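Local coordinates for cytochrome c (Chlorobaculum tepidum, PDB 3A9F), which probably carries electrons to the photosynthetic P840 reaction centre of this green bacterium through its single covalently bound heme c, at residues Ala21-Phe27 / Ile86-Lys91. Residues are numbered along the deposited sequence; the frame is centred on the assembly and turned at random.
Sequences APAGFDF and IWLHEK
Ala21 and Phe27, the two ends of the segment 21-27, a loop that runs into helix 27-37 at Phe27, come closest to the last turns of helix 78-91: the CA of Ala21 lies 6.1 Å from the CA of Ile86, and the CA of Phe27 is similarly near that of Trp87. Between them the chain bulges off the helix in a type II beta turn from Pro22 to Phe25, closed by the bond from Phe25 N to Pro22 O, with Gly24 at the corner where a positive phi is needed. At the Ala21 end, Ala21 N gives its hydrogen to Glu90 OE2 over 2.9 Å, at 157°, meeting the carboxylate on its syn side but somewhat out of its plane. The other oxygen, Glu90 OE1, sits 3.2 Å from Phe27 CZ at the ring edge, where the aromatic hydrogens are slightly positive. Ile86 turns its CG2 methyl over one face of the Phe25 ring, 3.8 Å from the centroid, while the same methyl touches Ala21 CB.

Phe27 is the knob of the contact, held among Ile86, Trp87, Glu90 and Lys91. One face of its ring rests on the edge of Phe25; across the other runs Lys91, whose chain bends at chi2 (-67°) to bring CE within 3.7 Å of the centroid. Lys91 NZ follows, 4.6 Å from the centroid of the Phe27 ring and almost on its normal, a cation-pi contact. Trp87 CD1 meets the Phe27 ring at its edge.

The contact lies at the surface, on the side of helix 78-91 away from the heme that Leu88 touches. Asp26 N-caps helix 27-37 through Ala29 N, and Phe25 and Trp87 both pack on Ala30 of that helix, joining the N-terminal and C-terminal helices of this cytochrome c domain.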
# COMPACT_ATOMS: atom_id res chain seq x y z
N ALA A 21 -1.73 3.27 12.32
CA ALA A 21 -2.88 4.02 11.82
C ALA A 21 -3.39 5.02 12.85
O ALA A 21 -3.31 4.77 14.05
CB ALA A 21 -3.99 3.08 11.44
N PRO A 22 -3.97 6.14 12.39
CA PRO A 22 -4.67 7.03 13.34
C PRO A 22 -5.78 6.26 14.05
O PRO A 22 -6.42 5.38 13.45
CB PRO A 22 -5.24 8.14 12.45
CG PRO A 22 -5.22 7.57 11.05
CD PRO A 22 -4.09 6.60 10.99
N ALA A 23 -5.99 6.58 15.32
CA ALA A 23 -7.08 5.95 16.06
C ALA A 23 -8.37 6.21 15.30
O ALA A 23 -8.66 7.35 14.93
CB ALA A 23 -7.19 6.53 17.47
N GLY A 24 -9.13 5.14 15.07
CA GLY A 24 -10.38 5.28 14.34
C GLY A 24 -10.26 5.23 12.81
O GLY A 24 -11.25 5.47 12.11
N PHE A 25 -9.08 4.92 12.30
CA PHE A 25 -8.85 4.80 10.85
C PHE A 25 -9.90 3.91 10.21
O PHE A 25 -10.23 2.84 10.74
CB PHE A 25 -7.45 4.21 10.66
CG PHE A 25 -7.00 4.07 9.21
CD1 PHE A 25 -6.53 5.16 8.49
CD2 PHE A 25 -6.98 2.82 8.61
CE1 PHE A 25 -6.10 4.98 7.15
CE2 PHE A 25 -6.53 2.65 7.31
CZ PHE A 25 -6.09 3.73 6.60
N ASP A 26 -10.39 4.34 9.05
CA ASP A 26 -11.41 3.59 8.32
C ASP A 26 -10.70 2.60 7.40
O ASP A 26 -10.34 2.90 6.25
CB ASP A 26 -12.33 4.53 7.54
CG ASP A 26 -13.50 3.80 6.89
OD1 ASP A 26 -13.46 2.56 6.76
OD2 ASP A 26 -14.48 4.50 6.52
N PHE A 27 -10.51 1.39 7.90
CA PHE A 27 -9.84 0.35 7.13
C PHE A 27 -10.66 -0.11 5.93
O PHE A 27 -10.09 -0.52 4.91
CB PHE A 27 -9.48 -0.83 8.02
CG PHE A 27 -8.36 -0.54 8.97
CD1 PHE A 27 -7.03 -0.64 8.56
CD2 PHE A 27 -8.63 -0.18 10.29
CE1 PHE A 27 -5.97 -0.36 9.44
CE2 PHE A 27 -7.58 0.11 11.19
CZ PHE A 27 -6.26 0.01 10.77
N ILE A 86 -0.80 2.21 5.09
CA ILE A 86 -1.37 1.78 6.37
C ILE A 86 -2.17 0.49 6.19
O ILE A 86 -1.99 -0.45 6.96
CB ILE A 86 -2.26 2.89 6.96
CG1 ILE A 86 -1.40 4.06 7.44
CG2 ILE A 86 -3.12 2.32 8.11
CD1 ILE A 86 -2.19 5.36 7.65
N TRP A 87 -3.02 0.42 5.18
CA TRP A 87 -3.85 -0.77 5.01
C TRP A 87 -2.97 -1.98 4.68
O TRP A 87 -3.15 -3.06 5.26
CB TRP A 87 -4.94 -0.58 3.94
CG TRP A 87 -5.90 -1.72 3.96
CD1 TRP A 87 -7.04 -1.81 4.72
CD2 TRP A 87 -5.78 -2.96 3.26
NE1 TRP A 87 -7.65 -3.03 4.51
CE2 TRP A 87 -6.90 -3.75 3.62
CE3 TRP A 87 -4.85 -3.47 2.34
CZ2 TRP A 87 -7.11 -5.04 3.10
CZ3 TRP A 87 -5.06 -4.75 1.82
CH2 TRP A 87 -6.18 -5.52 2.21
N LEU A 88 -2.03 -1.83 3.74
CA LEU A 88 -1.18 -2.97 3.40
C LEU A 88 -0.37 -3.42 4.61
O LEU A 88 -0.23 -4.64 4.85
CB LEU A 88 -0.25 -2.63 2.26
CG LEU A 88 -0.92 -2.45 0.90
CD1 LEU A 88 0.09 -1.81 -0.06
CD2 LEU A 88 -1.46 -3.79 0.37
N HIS A 89 0.16 -2.47 5.38
CA HIS A 89 0.97 -2.81 6.54
C HIS A 89 0.15 -3.57 7.59
O HIS A 89 0.61 -4.58 8.15
CB HIS A 89 1.61 -1.55 7.13
CG HIS A 89 2.42 -1.82 8.36
ND1 HIS A 89 2.18 -1.18 9.55
CD2 HIS A 89 3.43 -2.69 8.58
CE1 HIS A 89 3.03 -1.63 10.46
NE2 HIS A 89 3.80 -2.54 9.89
N GLU A 90 -1.07 -3.10 7.87
CA GLU A 90 -1.85 -3.64 9.00
C GLU A 90 -2.79 -4.79 8.67
O GLU A 90 -3.13 -5.57 9.57
CB GLU A 90 -2.61 -2.51 9.70
CG GLU A 90 -1.66 -1.44 10.24
CD GLU A 90 -2.22 -0.52 11.31
OE1 GLU A 90 -3.34 -0.77 11.83
OE2 GLU A 90 -1.53 0.46 11.65
N LYS A 91 -3.18 -4.92 7.40
CA LYS A 91 -4.27 -5.84 7.04
C LYS A 91 -3.97 -6.84 5.93
O LYS A 91 -4.63 -7.88 5.85
CB LYS A 91 -5.52 -5.06 6.63
CG LYS A 91 -6.11 -4.14 7.70
CD LYS A 91 -6.68 -4.92 8.87
CE LYS A 91 -7.34 -3.97 9.84
NZ LYS A 91 -7.75 -4.67 11.08